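Local coordinates for PF04016 domain protein (PDB 3L5O) that is of unknown function but may take part in heavy-metal chelation, combining enolase-like and Rossmann-like folds around a possible active site, at residues E22-M27 with A195-K200; N29-D34 with A99-Y104; V37-C42 with R246-V251; V116-A121 with A262-T267. All blocks are in the same frame, centred on the assembly; numbering follows the deposited sequence. Where two conformers were deposited one is given.

Interaction 1. Residues E22-M27 with A195-K200; sequences EIYDAM and ASVVDK. With IMD (imidazole), chain D.
A buried contact between two helices, tied by one side-chain-to-backbone hydrogen bond, sets Tyr24 of helix 22-29 against Val197 of the short, weakly bonded helix 195-199 and Lys200 just after it. The helix segments cross at -106° with their axes 11.8 Å apart, so long side chains must bridge the gap. Tyr24 does this with CG anti to its own carbonyl carbon (chi1 -67°), which sends the ring across to the second helix. Its OH donates to Val197 O over 2.6 Å, with a C=O...O angle of 120°; the acceptor lies in the plane of the ring, at its edge. Val197 also slides its CG1 branch along the ring, 3.7 Å from Tyr24 CE2, and meets the CE methyl of selenomethionine Met27 tip to tip at 3.9 Å. Lys200, the first residue past the helix, with positive phi, bends twice so that its CD comes 3.5 Å from Tyr24 OH. The fold-back carries Lys200 NZ to Val198 O at 2.8 Å, and Val86 O and Ser88 O complete a grip of three carbonyls. A phenylalanine in place of Tyr24 would probably leave Val197 O, in a buried residue, without its short hydroxyl bond, with just a weak one from Lys200 N remaining among these residues. Against the helix itself, an imidazole, probably from the crystallisation liquor, puts N3 2.7 Å from Asp199 OD2 and bonds weakly to OD1. Around the contact, helix 202-208 packs on Tyr24 through Pro203 and on Val197 through Leu202, while helix 91-105 and strand 54-59 cover Val198.

Interaction 2. Residues N29-D34 with A99-Y104; sequences NGIPED and AAINAY
Pro32 sets the corner of its ring on one face of Tyr104. Its CD sits 3.7 Å from the centroid of the aromatic ring and 25° off the normal, a CH-pi contact displaced toward the rim, with CE1 the nearest ring atom to Pro32 CD at 3.3 Å. The two side chains cross at about a right angle, so the proline meets the ring with a point rather than a flat side. Ile31 CA lies over the same face, 4.3 Å above its plane, and Gly30 O comes to 3.5 Å from Tyr104 CE2 obliquely. Three consecutive residues of the loop thus follow the outline of one ring. Ile31 itself is the bump that enters the shallow hollow between Ile101 and Tyr104, one helical turn apart: CG2 touches Tyr104 CB at 4.1 Å, while CD1 reaches to 4.0 Å from Ile101 CA. The hollow belongs to helix 91-105, which lies on the three-stranded antiparallel sheet of the N-terminal, probably enolase-like part; Ala99, Ala100 and Ala103 rest on Ile49 of strand 46-51. The loop linking helix 22-29 to strand 39-42 is thereby laid along a different side of that helix. Tyr104 can offer its ring to the loop because CG stands opposite the backbone N (chi1 174°), which swings the ring out beside its carbonyl carbon. Helix 79-83 borders the hollow, with Arg80 and Ala83 against Ile31 and Ala83 also against Ile101. Phe35, just past the loop segment, meets Tyr104 in an edge-to-face ring pair.

Interaction 3. Residues V37-C42 with R246-V251; sequences VDELVC and RAFRIV
Glu39 OE1 is held by a salt bridge to Arg50 NE on the adjoining strand 46-51 while it rests over the face of Phe248 from helix 244-251. The carboxylate and the aromatic ring are stacked, their planes only 4° apart, with OE1 3.8 Å above the ring plane and offset toward the rim. OE2 spreads over the same ring and comes to 3.7 Å from Phe248 CD2. An anion over an aromatic face is not by itself attractive; here the charge is probably offset by the arginine, which probably also helps to set the turn of the carboxylate. Apolar contact comes from the aliphatic part of the glutamate, its CB 3.9 Å from Phe248 CZ and its CG close to CE2, and from Val41. Two residues on and pointing to the same side of the strand, Val41 works at the ring's edge: its CG2 lies in the plane of the ring, 3.6 Å from Phe248 CD2. With CG1 anti to the backbone N (chi1 173°), CG2 is the branch turned to that edge. One helical turn further, Val251 extends the contact more loosely, with CG1 4.2 Å from Val41 O. Val48 of strand 46-51 also touches both Phe248 and Val251, so the helix leans on two neighbouring strands. Asp38 and Glu39 together face Arg50 in a classic beta bulge at the start of the edge strand. Strand 39-42 opens the three-stranded antiparallel sheet, probably the enolase-like element, and helix 244-251 covers it from the connection between the last two strands of the Rossmann-like sheet.

Interaction 4. Residues V116-A121 with A262-T267; sequences VIFSDA and AGQKVT. With EDO (1,2-ethanediol), chain G.
Apolar packing joins the Val116-Phe118 end of the loop to Val266: Val116 CG1 lies 4.3 Å from Val266 CB, and Phe118 CB lies 4.0 Å from Val266 CG1. The phenylalanine touches the strand mostly with its CB, since CG stands between the backbone N and carbonyl carbon (chi1 66°) and the ring is led away, to Arg112 in a cation-pi pair and to Pro108. Polar groups meet at the other end. Gln264 stretches its extended chain to the backbone of Ser119, with Ser119 O 3.1 Å from the amide atom modelled as OE1; the amide is probably turned over, and turned back it may form a hydrogen bond. The amide plane stands 81° from that of the Phe118 ring. An alanine at Gln264 would probably leave the Ser119 backbone without this neighbour and uncover Phe118 CB. Lys265 points to another side of the strand, where NZ donates over 2.8 Å to O1 of 1,2-ethanediol, probably from the crystallisation liquor, and Tyr260 gives a cation-pi partner. The chemistry thus implies a loop laid on the edge strand 263-269 by side chains, apolar at Val266 and polar at Gln264, rather than added as another strand.

The contacts form two touching pairs. Interactions 1 and 2, 13 Å apart between centres, meet where Met27 CE packs on Ile101 CD1, linking helix 22-29 with helix 91-105; interaction 2 begins and closes within the span of interaction 1. Interactions 3 and 4, 19 Å apart, meet through Ala262, which packs on Ala247 and Ile250 of helix 244-251 just before strand 263-269. Interactions 1 and 4 lie 23 Å apart, on opposite sides of the chain's centre. Interactions 1, 3 and 4 interleave along the chain, each joining its first half to its second, which is consistent with the two folds being held together at more than one place, clearest at interaction 3.

Interaction 1. Residues E22-M27 with A195-K200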
loop_
_atom_site.group_PDB
_atom_site.type_symbol
_atom_site.label_atom_id
_atom_site.label_comp_id
_atom_site.label_asym_id
_atom_site.label_seq_id
_atom_site.Cartn_x
_atom_site.Cartn_y
_atom_site.Cartn_z
ATOM N N GLU A 22 -2.780 -16.384 -1.039
ATOM C CA GLU A 22 -2.682 -16.378 -2.489
ATOM C C GLU A 22 -2.339 -15.041 -3.053
ATOM O O GLU A 22 -1.555 -14.957 -3.970
ATOM C CB GLU A 22 -3.967 -16.893 -3.163
ATOM C CG GLU A 22 -4.063 -18.410 -3.127
ATOM C CD GLU A 22 -5.109 -19.003 -4.072
ATOM O OE1 GLU A 22 -5.868 -18.234 -4.739
ATOM O OE2 GLU A 22 -5.169 -20.260 -4.122
ATOM N N ILE A 23 -2.945 -13.984 -2.523
ATOM C CA ILE A 23 -2.655 -12.641 -3.005
ATOM C C ILE A 23 -1.209 -12.256 -2.722
ATOM O O ILE A 23 -0.604 -11.565 -3.520
ATOM C CB ILE A 23 -3.656 -11.593 -2.425
ATOM C CG1 ILE A 23 -3.515 -10.263 -3.175
ATOM C CG2 ILE A 23 -3.440 -11.376 -0.948
ATOM C CD1 ILE A 23 -4.590 -9.224 -2.821
ATOM N N TYR A 24 -0.667 -12.697 -1.591
ATOM C CA TYR A 24 0.750 -12.475 -1.241
ATOM C C TYR A 24 1.678 -13.272 -2.141
ATOM O O TYR A 24 2.651 -12.722 -2.649
ATOM C CB TYR A 24 1.044 -12.837 0.245
ATOM C CG TYR A 24 0.360 -11.906 1.221
ATOM C CD1 TYR A 24 -0.937 -12.153 1.654
ATOM C CD2 TYR A 24 0.983 -10.739 1.648
ATOM C CE1 TYR A 24 -1.591 -11.272 2.507
ATOM C CE2 TYR A 24 0.329 -9.861 2.523
ATOM C CZ TYR A 24 -0.957 -10.131 2.942
ATOM O OH TYR A 24 -1.633 -9.257 3.785
ATOM N N ASP A 25 1.377 -14.559 -2.322
ATOM C CA ASP A 25 2.131 -15.449 -3.220
ATOM C C ASP A 25 2.119 -14.916 -4.679
ATOM O O ASP A 25 3.114 -14.937 -5.351
ATOM C CB ASP A 25 1.507 -16.848 -3.203
ATOM C CG ASP A 25 1.624 -17.567 -1.851
ATOM O OD1 ASP A 25 2.609 -17.314 -1.095
ATOM O OD2 ASP A 25 0.776 -18.460 -1.525
ATOM N N ALA A 26 0.982 -14.422 -5.146
ATOM C CA ALA A 26 0.869 -13.794 -6.482
ATOM C C ALA A 26 1.856 -12.623 -6.647
ATOM O O ALA A 26 2.514 -12.510 -7.670
ATOM C CB ALA A 26 -0.571 -13.292 -6.706
HETATM N N MSE A 27 1.946 -11.756 -5.645
HETATM C CA MSE A 27 2.868 -10.611 -5.681
HETATM C C MSE A 27 4.311 -11.062 -5.672
HETATM O O MSE A 27 5.125 -10.598 -6.469
HETATM C CB MSE A 27 2.654 -9.680 -4.492
HETATM C CG MSE A 27 1.367 -8.939 -4.510
HETATM SE SE MSE A 27 1.281 -7.636 -3.033
HETATM C CE MSE A 27 1.155 -8.602 -1.581
ATOM N N ALA A 195 -1.553 -0.405 4.233
ATOM C CA ALA A 195 -1.140 -0.974 5.537
ATOM C C ALA A 195 -1.790 -2.327 5.799
ATOM O O ALA A 195 -1.284 -3.095 6.604
ATOM C CB ALA A 195 -1.450 -0.023 6.699
ATOM N N SER A 196 -2.927 -2.601 5.154
ATOM C CA SER A 196 -3.612 -3.868 5.306
ATOM C C SER A 196 -2.828 -5.053 4.736
ATOM O O SER A 196 -3.040 -6.180 5.146
ATOM C CB SER A 196 -4.988 -3.822 4.665
ATOM O OG SER A 196 -4.872 -3.556 3.277
ATOM N N VAL A 197 -1.939 -4.803 3.790
ATOM C CA VAL A 197 -1.036 -5.834 3.290
ATOM C C VAL A 197 -0.121 -6.255 4.408
ATOM O O VAL A 197 0.062 -7.463 4.671
ATOM C CB VAL A 197 -0.169 -5.301 2.090
ATOM C CG1 VAL A 197 0.853 -6.349 1.623
ATOM C CG2 VAL A 197 -1.064 -4.893 0.974
ATOM N N VAL A 198 0.450 -5.261 5.076
ATOM C CA VAL A 198 1.415 -5.514 6.137
ATOM C C VAL A 198 0.794 -6.245 7.326
ATOM O O VAL A 198 1.373 -7.181 7.876
ATOM C CB VAL A 198 2.037 -4.195 6.634
ATOM C CG1 VAL A 198 2.900 -4.440 7.867
ATOM C CG2 VAL A 198 2.862 -3.505 5.518
ATOM N N ASP A 199 -0.396 -5.846 7.750
ATOM C CA ASP A 199 -0.939 -6.513 8.928
ATOM C C ASP A 199 -1.814 -7.753 8.627
ATOM O O ASP A 199 -2.278 -8.420 9.545
ATOM C CB ASP A 199 -1.585 -5.507 9.899
ATOM C CG ASP A 199 -2.677 -4.774 9.302
ATOM O OD1 ASP A 199 -3.268 -5.340 8.347
ATOM O OD2 ASP A 199 -3.038 -3.641 9.725
ATOM N N LYS A 200 -1.958 -8.092 7.351
ATOM C CA LYS A 200 -2.665 -9.311 6.918
ATOM C C LYS A 200 -4.176 -9.263 7.137
ATOM O O LYS A 200 -4.848 -10.286 7.139
ATOM C CB LYS A 200 -2.046 -10.581 7.519
ATOM C CG LYS A 200 -1.019 -11.313 6.604
ATOM C CD LYS A 200 0.291 -10.578 6.401
ATOM C CE LYS A 200 1.171 -10.631 7.664
ATOM N NZ LYS A 200 2.357 -9.721 7.451
HETATM N N1 IMD D . -5.669 -0.528 8.848
HETATM C C2 IMD D . -4.743 -1.239 8.157
HETATM N N3 IMD D . -5.043 -2.542 8.267
HETATM C C4 IMD D . -6.146 -2.672 9.024
HETATM C C5 IMD D . -6.541 -1.394 9.399
#

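Interaction 2. Residues N29-D34 with A99-Y104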
loop_
_atom_site.group_PDB
_atom_site.type_symbol
_atom_site.label_atom_id
_atom_site.label_comp_id
_atom_site.label_asym_id
_atom_site.label_seq_id
_atom_site.Cartn_x
_atom_site.Cartn_y
_atom_site.Cartn_z
ATOM N N ASN A 29 5.637 -14.057 -6.381
ATOM C CA ASN A 29 6.043 -14.947 -7.469
ATOM C C ASN A 29 6.191 -14.219 -8.781
ATOM O O ASN A 29 6.770 -14.762 -9.709
ATOM C CB ASN A 29 5.069 -16.126 -7.603
ATOM C CG ASN A 29 5.194 -17.077 -6.466
ATOM O OD1 ASN A 29 6.298 -17.248 -5.956
ATOM N ND2 ASN A 29 4.079 -17.725 -6.052
ATOM N N GLY A 30 5.689 -12.992 -8.850
ATOM C CA GLY A 30 5.901 -12.127 -9.992
ATOM C C GLY A 30 7.253 -11.425 -10.044
ATOM O O GLY A 30 7.579 -10.819 -11.046
ATOM N N ILE A 31 8.050 -11.508 -8.983
ATOM C CA ILE A 31 9.349 -10.833 -8.948
ATOM C C ILE A 31 10.447 -11.729 -9.566
ATOM O O ILE A 31 10.709 -12.818 -9.076
ATOM C CB ILE A 31 9.736 -10.418 -7.487
ATOM C CG1 ILE A 31 8.656 -9.536 -6.843
ATOM C CG2 ILE A 31 11.082 -9.648 -7.451
ATOM C CD1 ILE A 31 8.833 -9.343 -5.344
ATOM N N PRO A 32 11.115 -11.270 -10.625
ATOM C CA PRO A 32 12.266 -12.004 -11.153
ATOM C C PRO A 32 13.428 -12.007 -10.159
ATOM O O PRO A 32 13.700 -11.028 -9.441
ATOM C CB PRO A 32 12.629 -11.240 -12.427
ATOM C CG PRO A 32 11.365 -10.390 -12.722
ATOM C CD PRO A 32 10.846 -10.037 -11.389
ATOM N N GLU A 33 14.093 -13.152 -10.112
ATOM C CA GLU A 33 15.233 -13.383 -9.221
ATOM C C GLU A 33 16.400 -12.429 -9.347
ATOM O O GLU A 33 17.127 -12.209 -8.379
ATOM C CB GLU A 33 15.814 -14.736 -9.528
ATOM C CG GLU A 33 15.260 -15.779 -8.638
ATOM C CD GLU A 33 16.062 -17.005 -8.803
ATOM O OE1 GLU A 33 15.877 -17.628 -9.849
ATOM O OE2 GLU A 33 16.898 -17.254 -7.912
ATOM N N ASP A 34 16.590 -11.914 -10.561
ATOM C CA ASP A 34 17.704 -11.031 -10.888
ATOM C C ASP A 34 17.738 -9.779 -10.006
ATOM O O ASP A 34 18.809 -9.207 -9.788
ATOM C CB ASP A 34 17.612 -10.606 -12.359
ATOM C CG ASP A 34 17.889 -11.762 -13.340
ATOM O OD1 ASP A 34 18.238 -12.893 -12.908
ATOM O OD2 ASP A 34 17.786 -11.617 -14.587
ATOM N N ALA A 99 8.128 -3.219 1.181
ATOM C CA ALA A 99 9.110 -2.374 0.502
ATOM C C ALA A 99 9.850 -3.121 -0.649
ATOM O O ALA A 99 9.980 -2.596 -1.755
ATOM C CB ALA A 99 10.091 -1.762 1.524
ATOM N N ALA A 100 10.232 -4.376 -0.416
ATOM C CA ALA A 100 10.884 -5.197 -1.412
ATOM C C ALA A 100 9.944 -5.494 -2.586
ATOM O O ALA A 100 10.329 -5.363 -3.743
ATOM C CB ALA A 100 11.363 -6.517 -0.787
ATOM N N ILE A 101 8.704 -5.864 -2.297
ATOM C CA ILE A 101 7.711 -6.028 -3.369
ATOM C C ILE A 101 7.622 -4.772 -4.239
ATOM O O ILE A 101 7.623 -4.850 -5.475
ATOM C CB ILE A 101 6.337 -6.388 -2.771
ATOM C CG1 ILE A 101 6.371 -7.819 -2.251
ATOM C CG2 ILE A 101 5.212 -6.204 -3.799
ATOM C CD1 ILE A 101 5.204 -8.166 -1.362
ATOM N N ASN A 102 7.586 -3.611 -3.588
ATOM C CA ASN A 102 7.325 -2.360 -4.307
ATOM C C ASN A 102 8.562 -1.872 -5.054
ATOM O O ASN A 102 8.446 -1.079 -5.993
ATOM C CB ASN A 102 6.779 -1.290 -3.356
ATOM C CG ASN A 102 5.345 -1.579 -2.918
ATOM O OD1 ASN A 102 4.565 -2.188 -3.641
ATOM N ND2 ASN A 102 5.009 -1.151 -1.732
ATOM N N ALA A 103 9.739 -2.361 -4.661
ATOM C CA ALA A 103 10.987 -2.060 -5.380
ATOM C C ALA A 103 10.955 -2.685 -6.766
ATOM O O ALA A 103 11.451 -2.105 -7.683
ATOM C CB ALA A 103 12.178 -2.551 -4.614
ATOM N N TYR A 104 10.355 -3.866 -6.921
ATOM C CA TYR A 104 10.126 -4.407 -8.281
ATOM C C TYR A 104 8.971 -3.646 -8.978
ATOM O O TYR A 104 9.220 -2.937 -9.935
ATOM C CB TYR A 104 9.790 -5.878 -8.266
ATOM C CG TYR A 104 9.422 -6.379 -9.640
ATOM C CD1 TYR A 104 10.358 -6.382 -10.673
ATOM C CD2 TYR A 104 8.159 -6.862 -9.903
ATOM C CE1 TYR A 104 10.024 -6.842 -11.935
ATOM C CE2 TYR A 104 7.817 -7.326 -11.157
ATOM C CZ TYR A 104 8.751 -7.318 -12.158
ATOM O OH TYR A 104 8.369 -7.796 -13.374
#

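Interaction 3. Residues V37-C42 with R246-V251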
loop_
_atom_site.group_PDB
_atom_site.type_symbol
_atom_site.label_atom_id
_atom_site.label_comp_id
_atom_site.label_asym_id
_atom_site.label_seq_id
_atom_site.Cartn_x
_atom_site.Cartn_y
_atom_site.Cartn_z
ATOM N N VAL A 37 18.192 -6.676 -3.311
ATOM C CA VAL A 37 18.057 -5.611 -2.310
ATOM C C VAL A 37 19.390 -4.884 -2.330
ATOM O O VAL A 37 20.390 -5.413 -1.831
ATOM C CB VAL A 37 17.809 -6.193 -0.880
ATOM C CG1 VAL A 37 17.691 -5.092 0.167
ATOM C CG2 VAL A 37 16.555 -7.075 -0.847
ATOM N N ASP A 38 19.445 -3.722 -2.976
ATOM C CA ASP A 38 20.716 -2.969 -3.077
ATOM C C ASP A 38 20.912 -1.937 -1.956
ATOM O O ASP A 38 22.035 -1.511 -1.674
ATOM C CB ASP A 38 20.844 -2.317 -4.459
ATOM C CG ASP A 38 20.930 -3.349 -5.553
ATOM O OD1 ASP A 38 21.731 -4.304 -5.391
ATOM O OD2 ASP A 38 20.213 -3.326 -6.569
ATOM N N GLU A 39 19.811 -1.550 -1.341
ATOM C CA GLU A 39 19.811 -0.541 -0.284
ATOM C C GLU A 39 18.544 -0.728 0.522
ATOM O O GLU A 39 17.503 -1.036 -0.038
ATOM C CB GLU A 39 19.872 0.863 -0.903
ATOM C CG GLU A 39 20.787 1.852 -0.187
ATOM C CD GLU A 39 20.574 3.312 -0.625
ATOM O OE1 GLU A 39 20.152 3.564 -1.786
ATOM O OE2 GLU A 39 20.819 4.218 0.212
ATOM N N LEU A 40 18.613 -0.497 1.829
ATOM C CA LEU A 40 17.490 -0.728 2.720
ATOM C C LEU A 40 17.616 0.142 3.968
ATOM O O LEU A 40 18.624 0.087 4.661
ATOM C CB LEU A 40 17.413 -2.204 3.128
ATOM C CG LEU A 40 16.493 -2.572 4.301
ATOM C CD1 LEU A 40 15.049 -2.157 4.115
ATOM C CD2 LEU A 40 16.560 -4.069 4.513
ATOM N N VAL A 41 16.592 0.951 4.226
ATOM C CA VAL A 41 16.511 1.736 5.458
ATOM C C VAL A 41 15.158 1.514 6.128
ATOM O O VAL A 41 14.116 1.493 5.467
ATOM C CB VAL A 41 16.729 3.242 5.204
ATOM C CG1 VAL A 41 16.476 4.045 6.487
ATOM C CG2 VAL A 41 18.134 3.495 4.688
ATOM N N CYS A 42 15.212 1.351 7.449
ATOM C CA CYS A 42 14.037 1.162 8.286
ATOM C C CYS A 42 13.880 2.419 9.140
ATOM O O CYS A 42 14.633 2.618 10.101
ATOM C CB CYS A 42 14.231 -0.082 9.164
ATOM S SG CYS A 42 12.730 -0.991 9.593
ATOM N N ARG A 246 16.412 11.176 -2.516
ATOM C CA ARG A 246 15.593 11.997 -1.642
ATOM C C ARG A 246 14.616 11.184 -0.826
ATOM O O ARG A 246 14.422 11.460 0.348
ATOM C CB ARG A 246 14.832 13.052 -2.439
ATOM C CG ARG A 246 14.080 14.008 -1.552
ATOM C CD ARG A 246 13.384 15.136 -2.264
ATOM N NE ARG A 246 12.672 15.973 -1.300
ATOM C CZ ARG A 246 12.343 17.238 -1.501
ATOM N NH1 ARG A 246 12.657 17.843 -2.640
ATOM N NH2 ARG A 246 11.704 17.910 -0.553
ATOM N N ALA A 247 13.988 10.194 -1.454
ATOM C CA ALA A 247 13.096 9.268 -0.764
ATOM C C ALA A 247 13.768 8.648 0.462
ATOM O O ALA A 247 13.149 8.513 1.497
ATOM C CB ALA A 247 12.637 8.177 -1.726
ATOM N N PHE A 248 15.030 8.271 0.330
ATOM C CA PHE A 248 15.799 7.715 1.452
ATOM C C PHE A 248 16.101 8.751 2.531
ATOM O O PHE A 248 16.037 8.443 3.715
ATOM C CB PHE A 248 17.095 7.077 0.967
ATOM C CG PHE A 248 16.947 5.625 0.544
ATOM C CD1 PHE A 248 16.412 5.291 -0.702
ATOM C CD2 PHE A 248 17.341 4.600 1.398
ATOM C CE1 PHE A 248 16.287 3.950 -1.096
ATOM C CE2 PHE A 248 17.226 3.277 1.015
ATOM C CZ PHE A 248 16.686 2.946 -0.241
ATOM N N ARG A 249 16.417 9.975 2.121
ATOM C CA ARG A 249 16.626 11.056 3.079
ATOM C C ARG A 249 15.402 11.208 3.948
ATOM O O ARG A 249 15.509 11.229 5.161
ATOM C CB ARG A 249 16.975 12.370 2.372
ATOM C CG ARG A 249 18.304 12.300 1.613
ATOM C CD ARG A 249 18.916 13.652 1.246
ATOM N NE ARG A 249 18.231 14.319 0.131
ATOM C CZ ARG A 249 18.543 14.171 -1.163
ATOM N NH1 ARG A 249 19.541 13.377 -1.551
ATOM N NH2 ARG A 249 17.844 14.834 -2.083
ATOM N N ILE A 250 14.229 11.263 3.330
ATOM C CA ILE A 250 12.986 11.453 4.060
ATOM C C ILE A 250 12.712 10.291 5.021
ATOM O O ILE A 250 12.405 10.517 6.191
ATOM C CB ILE A 250 11.791 11.641 3.064
ATOM C CG1 ILE A 250 11.926 12.975 2.305
ATOM C CG2 ILE A 250 10.461 11.558 3.806
ATOM C CD1 ILE A 250 11.116 13.069 1.019
ATOM N N VAL A 251 12.807 9.055 4.525
ATOM C CA VAL A 251 12.479 7.864 5.330
ATOM C C VAL A 251 13.416 7.735 6.533
ATOM O O VAL A 251 13.005 7.283 7.606
ATOM C CB VAL A 251 12.552 6.532 4.498
ATOM C CG1 VAL A 251 12.290 5.302 5.393
ATOM C CG2 VAL A 251 11.569 6.558 3.316
#

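Interaction 4. Residues V116-A121 with A262-T267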
loop_
_atom_site.group_PDB
_atom_site.type_symbol
_atom_site.label_atom_id
_atom_site.label_comp_id
_atom_site.label_asym_id
_atom_site.label_seq_id
_atom_site.Cartn_x
_atom_site.Cartn_y
_atom_site.Cartn_z
ATOM N N VAL A 116 1.302 1.225 -16.475
ATOM C CA VAL A 116 1.155 2.390 -15.611
ATOM C C VAL A 116 1.675 3.619 -16.350
ATOM O O VAL A 116 2.776 3.587 -16.916
ATOM C CB VAL A 116 1.942 2.219 -14.296
ATOM C CG1 VAL A 116 1.914 3.500 -13.463
ATOM C CG2 VAL A 116 1.397 1.042 -13.491
ATOM N N ILE A 117 0.889 4.698 -16.339
ATOM C CA ILE A 117 1.257 5.929 -17.049
ATOM C C ILE A 117 1.584 7.069 -16.072
ATOM O O ILE A 117 0.873 7.287 -15.082
ATOM C CB ILE A 117 0.145 6.350 -18.052
ATOM C CG1 ILE A 117 -0.200 5.201 -19.015
ATOM C CG2 ILE A 117 0.580 7.579 -18.847
ATOM C CD1 ILE A 117 0.961 4.731 -19.903
ATOM N N PHE A 118 2.677 7.776 -16.362
ATOM C CA PHE A 118 3.159 8.883 -15.529
ATOM C C PHE A 118 4.261 9.687 -16.250
ATOM O O PHE A 118 4.842 9.220 -17.230
ATOM C CB PHE A 118 3.674 8.369 -14.170
ATOM C CG PHE A 118 4.901 7.497 -14.271
ATOM C CD1 PHE A 118 4.791 6.164 -14.668
ATOM C CD2 PHE A 118 6.164 8.012 -13.981
ATOM C CE1 PHE A 118 5.920 5.362 -14.777
ATOM C CE2 PHE A 118 7.296 7.217 -14.088
ATOM C CZ PHE A 118 7.174 5.890 -14.484
ATOM N N SER A 119 4.532 10.891 -15.746
ATOM C CA SER A 119 5.535 11.799 -16.314
ATOM C C SER A 119 6.893 11.707 -15.600
ATOM O O SER A 119 6.968 11.359 -14.415
ATOM C CB SER A 119 5.029 13.247 -16.250
ATOM O OG SER A 119 6.088 14.170 -16.438
ATOM N N ASP A 120 7.957 12.030 -16.332
ATOM C CA ASP A 120 9.297 12.144 -15.761
ATOM C C ASP A 120 9.574 13.611 -15.417
ATOM O O ASP A 120 10.349 14.285 -16.102
ATOM C CB ASP A 120 10.348 11.608 -16.740
ATOM N N ALA A 121 8.922 14.101 -14.364
ATOM C CA ALA A 121 9.075 15.492 -13.926
ATOM C C ALA A 121 8.619 15.681 -12.479
ATOM O O ALA A 121 9.061 16.607 -11.795
ATOM C CB ALA A 121 8.300 16.424 -14.851
ATOM N N ALA A 262 9.054 13.352 -2.755
ATOM C CA ALA A 262 10.032 12.585 -3.528
ATOM C C ALA A 262 9.441 11.873 -4.750
ATOM O O ALA A 262 10.135 11.076 -5.388
ATOM C CB ALA A 262 10.725 11.563 -2.625
ATOM N N GLY A 263 8.175 12.145 -5.076
ATOM C CA GLY A 263 7.578 11.578 -6.272
ATOM C C GLY A 263 6.172 12.036 -6.609
ATOM O O GLY A 263 5.787 13.148 -6.322
ATOM N N GLN A 264 5.407 11.131 -7.198
ATOM C CA GLN A 264 4.146 11.435 -7.856
ATOM C C GLN A 264 3.136 10.331 -7.537
ATOM O O GLN A 264 3.490 9.164 -7.543
ATOM C CB GLN A 264 4.425 11.473 -9.360
ATOM C CG GLN A 264 3.235 11.558 -10.310
ATOM C CD GLN A 264 3.685 11.651 -11.773
ATOM O OE1 GLN A 264 4.855 11.399 -12.089
ATOM N NE2 GLN A 264 2.760 12.015 -12.662
ATOM N N LYS A 265 1.889 10.694 -7.265
ATOM C CA LYS A 265 0.825 9.715 -7.104
ATOM C C LYS A 265 0.480 9.106 -8.466
ATOM O O LYS A 265 0.496 9.804 -9.481
ATOM C CB LYS A 265 -0.433 10.361 -6.506
ATOM C CG LYS A 265 -0.246 10.929 -5.086
ATOM C CD LYS A 265 -1.512 11.573 -4.558
ATOM C CE LYS A 265 -1.429 11.816 -3.057
ATOM N NZ LYS A 265 -2.598 12.553 -2.503
ATOM N N VAL A 266 0.156 7.815 -8.474
ATOM C CA VAL A 266 -0.253 7.113 -9.683
ATOM C C VAL A 266 -1.373 6.095 -9.385
ATOM O O VAL A 266 -1.348 5.392 -8.377
ATOM C CB VAL A 266 0.946 6.376 -10.349
ATOM C CG1 VAL A 266 2.118 7.311 -10.590
ATOM C CG2 VAL A 266 1.409 5.246 -9.505
ATOM N N THR A 267 -2.324 5.991 -10.297
ATOM C CA THR A 267 -3.479 5.117 -10.129
ATOM C C THR A 267 -3.634 4.205 -11.352
ATOM O O THR A 267 -3.589 4.688 -12.483
ATOM C CB THR A 267 -4.743 5.989 -9.941
ATOM O OG1 THR A 267 -4.688 6.665 -8.676
ATOM C CG2 THR A 267 -6.008 5.136 -9.873
HETATM C C1 EDO G . -4.749 9.499 -1.385
HETATM O O1 EDO G . -4.396 10.401 -2.414
HETATM C C2 EDO G . -3.677 9.487 -0.320
HETATM O O2 EDO G . -4.149 10.180 0.819
#